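Local coordinates for FAD:protein FMN transferase (Pseudomonas stutzeri ATCC 14405 = CCUG 16156, PDB 5MGY) that probably transfers FMN from FAD onto a threonine of a target protein, releasing AMP, in a magnesium-dependent reaction that can also use manganese, at residues G96-T101 against F155-A160; G223-G228 against R269-S274; V260-K265 against N292-F297. One frame throughout, in Å; residues are numbered along the deposited sequence.

Interaction 1: G96-T101 against F155-A160; sequences GAFDLT and FNSIAA. With MG (magnesium ion), chain I.
Phe98 reaches Ser157 and Ile158 because its CG stands anti to the backbone N (chi1 -176°), and Ser157 turns its OG to meet the ring by placing it between its own backbone N and carbonyl carbon (chi1 63°). The meeting lies beside the magnesium site of the ApbE fold, where two loops come together, one between helices 78-93 and 103-108, the other leading into helix 159-173. Phe98 CE1 lies 3.1 Å from Ser157 OG, with CZ also close, so the hydroxyl comes obliquely to the CE1-CZ side of the ring. The same two ring atoms meet the Ile158 branch methyl, Phe98 CE1 to Ile158 CG2 being 3.7 Å, and the two side chains cross at about a right angle. Further along, Leu100 brings its two methyls obliquely to the CD1-CE1 side of the Phe155 ring: Leu100 CD1 is 3.9 Å from Phe155 CE1, and Leu100 CD2 is 4.0 Å from Phe155 CD1. No hydrogen bond joins the two segments; apolar contacts dominate, and Val80, Leu83 and Val84 of helix 78-93 also touch Phe155. Within 96-101, Asp99 makes an Asx turn, its OD2 accepting from Thr101 N at 3.1 Å and also bonding Thr101 OG1, both partners approaching from the same face of the carboxylate plane. Ser157 gives the metal its backbone oxygen rather than its hydroxyl, and Asp271 and Thr275 supply the other protein ligands. The Ser157 O to magnesium distance is 2.4 Å.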
# COMPACT_ATOMS: atom_id res chain seq x y z
N GLY A 96 -5.72 5.19 -14.53
CA GLY A 96 -6.31 3.83 -14.41
C GLY A 96 -5.38 2.69 -13.99
O GLY A 96 -5.76 1.54 -13.89
N ALA A 97 -4.12 2.99 -13.74
CA ALA A 97 -3.20 1.95 -13.26
C ALA A 97 -3.60 1.42 -11.86
O ALA A 97 -3.32 0.29 -11.54
CB ALA A 97 -1.78 2.48 -13.25
N PHE A 98 -4.25 2.26 -11.07
CA PHE A 98 -4.79 1.87 -9.78
C PHE A 98 -6.23 1.45 -9.95
O PHE A 98 -7.06 2.27 -10.38
CB PHE A 98 -4.70 3.02 -8.74
CG PHE A 98 -5.17 2.63 -7.38
CD1 PHE A 98 -4.28 2.14 -6.44
CD2 PHE A 98 -6.52 2.65 -7.06
CE1 PHE A 98 -4.71 1.71 -5.19
CE2 PHE A 98 -6.96 2.21 -5.82
CZ PHE A 98 -6.05 1.74 -4.88
N ASP A 99 -6.54 0.23 -9.52
CA ASP A 99 -7.89 -0.34 -9.62
C ASP A 99 -8.19 -1.28 -8.41
O ASP A 99 -7.56 -2.35 -8.20
CB ASP A 99 -8.02 -1.09 -10.99
CG ASP A 99 -9.47 -1.11 -11.54
OD1 ASP A 99 -9.68 -0.84 -12.73
OD2 ASP A 99 -10.43 -1.38 -10.79
N LEU A 100 -9.21 -0.93 -7.66
CA LEU A 100 -9.72 -1.84 -6.61
C LEU A 100 -10.51 -3.10 -7.07
O LEU A 100 -10.83 -3.92 -6.22
CB LEU A 100 -10.63 -1.06 -5.66
CG LEU A 100 -9.96 0.17 -5.04
CD1 LEU A 100 -10.95 1.04 -4.34
CD2 LEU A 100 -8.90 -0.28 -4.03
N THR A 101 -10.79 -3.24 -8.36
CA THR A 101 -11.77 -4.16 -8.84
C THR A 101 -11.15 -5.32 -9.55
O THR A 101 -11.76 -5.91 -10.44
CB THR A 101 -12.80 -3.47 -9.77
OG1 THR A 101 -12.27 -3.18 -11.06
CG2 THR A 101 -13.24 -2.20 -9.19
N PHE A 155 -8.82 -4.44 -1.34
CA PHE A 155 -8.31 -3.22 -0.83
C PHE A 155 -6.83 -3.29 -0.51
O PHE A 155 -6.27 -2.34 0.05
CB PHE A 155 -9.15 -2.81 0.43
CG PHE A 155 -10.50 -2.24 0.09
CD1 PHE A 155 -10.63 -0.96 -0.46
CD2 PHE A 155 -11.63 -3.00 0.28
CE1 PHE A 155 -11.87 -0.48 -0.83
CE2 PHE A 155 -12.87 -2.52 -0.07
CZ PHE A 155 -13.00 -1.26 -0.64
N ASN A 156 -6.17 -4.39 -0.89
CA ASN A 156 -4.82 -4.71 -0.41
C ASN A 156 -3.81 -3.70 -0.89
O ASN A 156 -2.87 -3.44 -0.21
CB ASN A 156 -4.35 -6.13 -0.78
CG ASN A 156 -4.45 -7.14 0.38
OD1 ASN A 156 -4.30 -6.83 1.55
ND2 ASN A 156 -4.62 -8.38 0.02
N SER A 157 -4.03 -3.07 -2.03
CA SER A 157 -3.05 -2.15 -2.58
C SER A 157 -2.92 -0.87 -1.73
O SER A 157 -1.82 -0.25 -1.74
CB SER A 157 -3.38 -1.83 -4.04
OG SER A 157 -4.62 -1.19 -4.12
N ILE A 158 -4.00 -0.53 -1.01
CA ILE A 158 -4.03 0.56 0.03
C ILE A 158 -4.25 0.30 1.55
O ILE A 158 -4.07 1.23 2.37
CB ILE A 158 -4.97 1.72 -0.35
CG1 ILE A 158 -6.36 1.26 -0.70
CG2 ILE A 158 -4.42 2.40 -1.54
CD1 ILE A 158 -7.37 2.41 -0.95
N ALA A 159 -4.64 -0.91 1.94
CA ALA A 159 -5.02 -1.16 3.39
C ALA A 159 -3.90 -0.85 4.40
O ALA A 159 -4.11 -0.11 5.33
CB ALA A 159 -5.52 -2.57 3.59
N ALA A 160 -2.70 -1.40 4.18
CA ALA A 160 -1.58 -1.20 5.11
C ALA A 160 -1.26 0.28 5.29
O ALA A 160 -1.06 0.76 6.39
CB ALA A 160 -0.35 -1.96 4.63
MG MG I . 0.21 -1.38 -2.09

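Interaction 2: G223-G228 against R269-S274. With MG (magnesium ion), chain I.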
# COMPACT_ATOMS: atom_id res chain seq x y z
N GLY A 223 5.08 9.50 4.95
CA GLY A 223 4.94 8.04 4.87
C GLY A 223 5.64 7.50 3.64
O GLY A 223 5.85 8.23 2.70
N VAL A 224 6.01 6.22 3.68
CA VAL A 224 6.81 5.58 2.66
C VAL A 224 6.15 4.26 2.34
O VAL A 224 5.65 3.54 3.24
CB VAL A 224 8.23 5.28 3.20
CG1 VAL A 224 9.08 4.39 2.29
CG2 VAL A 224 8.95 6.60 3.38
N SER A 225 6.18 3.89 1.07
CA SER A 225 5.65 2.59 0.72
C SER A 225 6.47 2.02 -0.39
O SER A 225 6.78 2.73 -1.34
CB SER A 225 4.20 2.73 0.27
OG SER A 225 3.79 1.57 -0.43
N THR A 226 6.76 0.72 -0.29
CA THR A 226 7.61 0.03 -1.26
C THR A 226 6.93 -1.13 -1.94
O THR A 226 6.76 -2.13 -1.35
CB THR A 226 8.92 -0.49 -0.61
OG1 THR A 226 9.63 0.58 0.05
CG2 THR A 226 9.83 -1.07 -1.69
N SER A 227 6.63 -1.01 -3.21
CA SER A 227 6.06 -2.12 -3.96
C SER A 227 7.16 -3.00 -4.54
O SER A 227 8.05 -2.53 -5.20
CB SER A 227 5.18 -1.58 -5.09
OG SER A 227 4.56 -2.62 -5.81
N GLY A 228 7.05 -4.30 -4.33
CA GLY A 228 8.09 -5.20 -4.76
C GLY A 228 9.31 -5.14 -3.84
O GLY A 228 9.40 -4.28 -2.94
N ARG A 269 -1.92 7.18 0.26
CA ARG A 269 -1.41 7.62 -1.08
C ARG A 269 -0.09 6.97 -1.52
O ARG A 269 -0.00 6.47 -2.65
CB ARG A 269 -1.37 9.17 -1.19
CG ARG A 269 -2.82 9.67 -1.27
CD ARG A 269 -3.11 10.97 -1.96
NE ARG A 269 -2.69 11.09 -3.37
CZ ARG A 269 -3.40 10.76 -4.44
NH1 ARG A 269 -2.91 10.99 -5.64
NH2 ARG A 269 -4.58 10.18 -4.34
N ALA A 270 0.87 6.88 -0.62
CA ALA A 270 2.10 6.19 -0.96
C ALA A 270 1.87 4.72 -1.31
O ALA A 270 2.49 4.21 -2.20
CB ALA A 270 3.15 6.31 0.16
N ASP A 271 0.97 4.05 -0.62
CA ASP A 271 0.73 2.61 -0.79
C ASP A 271 0.06 2.41 -2.15
O ASP A 271 0.30 1.39 -2.85
CB ASP A 271 -0.10 2.06 0.43
CG ASP A 271 -0.05 0.52 0.60
OD1 ASP A 271 -0.85 -0.02 1.43
OD2 ASP A 271 0.72 -0.19 -0.10
N GLY A 272 -0.77 3.41 -2.49
CA GLY A 272 -1.57 3.38 -3.67
C GLY A 272 -0.72 3.66 -4.89
O GLY A 272 -0.68 2.85 -5.84
N LEU A 273 -0.05 4.82 -4.87
CA LEU A 273 0.82 5.25 -5.98
C LEU A 273 1.94 4.26 -6.17
O LEU A 273 2.18 3.79 -7.25
CB LEU A 273 1.39 6.64 -5.75
CG LEU A 273 0.30 7.74 -5.67
CD1 LEU A 273 0.92 9.07 -5.24
CD2 LEU A 273 -0.45 7.90 -6.97
N SER A 274 2.57 3.85 -5.12
CA SER A 274 3.47 2.72 -5.22
C SER A 274 2.92 1.54 -6.02
O SER A 274 3.60 1.02 -6.89
CB SER A 274 3.87 2.23 -3.81
OG SER A 274 4.62 1.07 -3.93
MG MG I . 0.21 -1.38 -2.09
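The magnesium site is built here on a strand-on-helix packing of the ApbE fold: strand 223-227, inside the large antiparallel sheet, runs beside segment 269-274 of helix 267-292, which carries the metal ligand, with their axes 6.9 Å apart and only 25° from parallel. The closeness is consistent with the small residues that face each other. Ser225 CB lies 3.3 Å from Ala270 O and 3.7 Å from Ala270 CB, so the strand's serine rests on the helix backbone as well as on the alanine methyl. Its hydroxyl, held anti to the backbone N (chi1 164°), continues across the helix surface: Ser225 OG is 3.3 Å from Asp271 CA and 3.4 Å from Ser274 CB. The hydroxyl's hydrogen-bond partner is Glu186 on the neighbouring strand 186-190, which places a second carboxylate beside the metal-binding one. One turn further along the helix, Ser274 OG comes to the strand at Ser227, with Ser274 OG 3.0 Å from Ser227 N. Asp271 splits its carboxylate between two tasks. OD1 accepts from the backbone N of Gly161, near the start of helix 159-173, which would help fix the rotation of the group, while OD2 faces the metal. The ion thus ties helix 267-292 to the loop before helix 159-173. Asp271 OD2 binds the magnesium at 2.4 Å.

Interaction 3: V260-K265 against N292-F297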
# COMPACT_ATOMS: atom_id res chain seq x y z
N VAL A 260 9.63 -0.18 -6.35
CA VAL A 260 9.44 1.26 -6.43
C VAL A 260 9.00 1.69 -5.03
O VAL A 260 8.34 0.97 -4.28
CB VAL A 260 8.52 1.66 -7.58
CG1 VAL A 260 7.22 0.90 -7.49
CG2 VAL A 260 8.26 3.15 -7.61
N THR A 261 9.45 2.86 -4.65
CA THR A 261 9.28 3.32 -3.32
C THR A 261 8.66 4.65 -3.51
O THR A 261 9.18 5.40 -4.28
CB THR A 261 10.63 3.47 -2.60
OG1 THR A 261 11.19 2.19 -2.32
CG2 THR A 261 10.44 4.17 -1.33
N VAL A 262 7.57 4.97 -2.81
CA VAL A 262 6.99 6.30 -2.88
C VAL A 262 6.96 6.97 -1.51
O VAL A 262 6.83 6.32 -0.49
CB VAL A 262 5.59 6.22 -3.47
CG1 VAL A 262 4.83 7.56 -3.42
CG2 VAL A 262 5.68 5.77 -4.91
N ILE A 263 7.05 8.29 -1.50
CA ILE A 263 7.09 9.08 -0.31
C ILE A 263 6.07 10.16 -0.50
O ILE A 263 6.10 10.88 -1.51
CB ILE A 263 8.54 9.62 -0.04
CG1 ILE A 263 9.49 8.39 -0.02
CG2 ILE A 263 8.60 10.45 1.25
CD1 ILE A 263 10.77 8.51 0.75
N ASP A 264 5.14 10.21 0.44
CA ASP A 264 4.05 11.14 0.45
C ASP A 264 3.64 11.36 1.92
O ASP A 264 3.89 10.51 2.81
CB ASP A 264 2.91 10.51 -0.33
CG ASP A 264 1.76 11.48 -0.65
OD1 ASP A 264 1.59 11.66 -1.89
OD2 ASP A 264 1.01 11.98 0.25
N LYS A 265 3.00 12.49 2.18
CA LYS A 265 2.52 12.78 3.52
C LYS A 265 1.40 11.84 3.96
O LYS A 265 1.27 11.52 5.12
CB LYS A 265 2.11 14.24 3.65
CG LYS A 265 0.82 14.52 3.01
CD LYS A 265 0.62 15.97 2.65
CE LYS A 265 -0.41 16.01 1.50
NZ LYS A 265 -0.77 17.42 1.23
N ASN A 292 3.05 14.16 -12.24
CA ASN A 292 2.24 14.50 -11.06
C ASN A 292 3.07 14.97 -9.88
O ASN A 292 2.52 15.29 -8.83
CB ASN A 292 1.45 13.30 -10.57
CG ASN A 292 0.55 12.71 -11.60
OD1 ASN A 292 0.31 13.27 -12.65
ND2 ASN A 292 0.06 11.55 -11.31
N GLY A 293 4.38 14.95 -10.01
CA GLY A 293 5.24 15.42 -8.94
C GLY A 293 5.41 14.48 -7.76
O GLY A 293 5.52 14.92 -6.64
N ILE A 294 5.49 13.19 -8.01
CA ILE A 294 5.56 12.20 -6.97
C ILE A 294 7.03 12.03 -6.60
O ILE A 294 7.89 12.00 -7.48
CB ILE A 294 4.98 10.87 -7.45
CG1 ILE A 294 3.50 11.07 -7.77
CG2 ILE A 294 5.19 9.80 -6.39
CD1 ILE A 294 2.87 9.89 -8.51
N ALA A 295 7.29 11.93 -5.30
CA ALA A 295 8.59 11.56 -4.86
C ALA A 295 8.69 10.03 -4.92
O ALA A 295 7.98 9.32 -4.19
CB ALA A 295 8.85 12.09 -3.47
N ALA A 296 9.53 9.52 -5.81
CA ALA A 296 9.65 8.08 -5.99
C ALA A 296 11.08 7.65 -6.36
O ALA A 296 11.81 8.43 -6.97
CB ALA A 296 8.69 7.63 -7.09
N PHE A 297 11.42 6.41 -6.04
CA PHE A 297 12.75 5.83 -6.24
C PHE A 297 12.55 4.43 -6.84
O PHE A 297 12.08 3.52 -6.14
CB PHE A 297 13.45 5.74 -4.89
CG PHE A 297 14.84 5.17 -4.94
CD1 PHE A 297 15.94 6.06 -5.00
CD2 PHE A 297 15.08 3.79 -4.87
CE1 PHE A 297 17.25 5.58 -5.01
CE2 PHE A 297 16.39 3.31 -4.89
CZ PHE A 297 17.47 4.20 -4.98
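Val262 and Ile294 form the apolar centre, Val262 CG1 lying 3.7 Å from Ile294 CG2. Both methyls stand anti to their own backbone N, and the two side chains approach at a slant. The other methyl of the valine, Val262 CG2, rests 4.2 Å from Ala296 CB, and Leu277 and Leu273 of helix 267-292 close over this face. On the reverse face Thr261, Ile263, Ala295 and Phe297 carry their side chains; Phe297 leads its ring away from strand 260-264 toward Ile203 and Thr308. Outward from these groups lie the backbone bonds. Phe297 N donates to Thr261 O at 3.0 Å, while the return bond from Thr261 N to Phe297 O is weak, with an angle of 135° at the hydrogen. Ile263 N bonds Ala295 O at 3.0 Å, and Val262 CA adds a CA-H...O contact to the same oxygen. Before the strand begins, Gly293 is the C-prime residue of the Schellman motif that ends helix 267-292, its positive phi turning the chain toward strand 295-301. The whole is an antiparallel pair of neighbouring strands in the central sheet of the ApbE fold, linked in the chain by the long helix 267-292.

In the fold
All three contacts are buried, but their chemistry changes with distance from the metal. Interactions 1 and 2 touch at the magnesium, and there the more polar groups gather; interaction 3 stands farther off and has no part in the site. Interaction 1 joins loops through aromatic and aliphatic side chains, whereas interaction 2 seats a strand on a helix through alanine and serines. Interaction 3, about 16 Å from interaction 1 between centres, relies on strand-to-strand backbone bonds with apolar cover. It shares the sheet with interaction 2, where Ser225 O lies 2.8 Å from Val262 N, and helix 267-292, which interaction 2 packs against, connects its two strands.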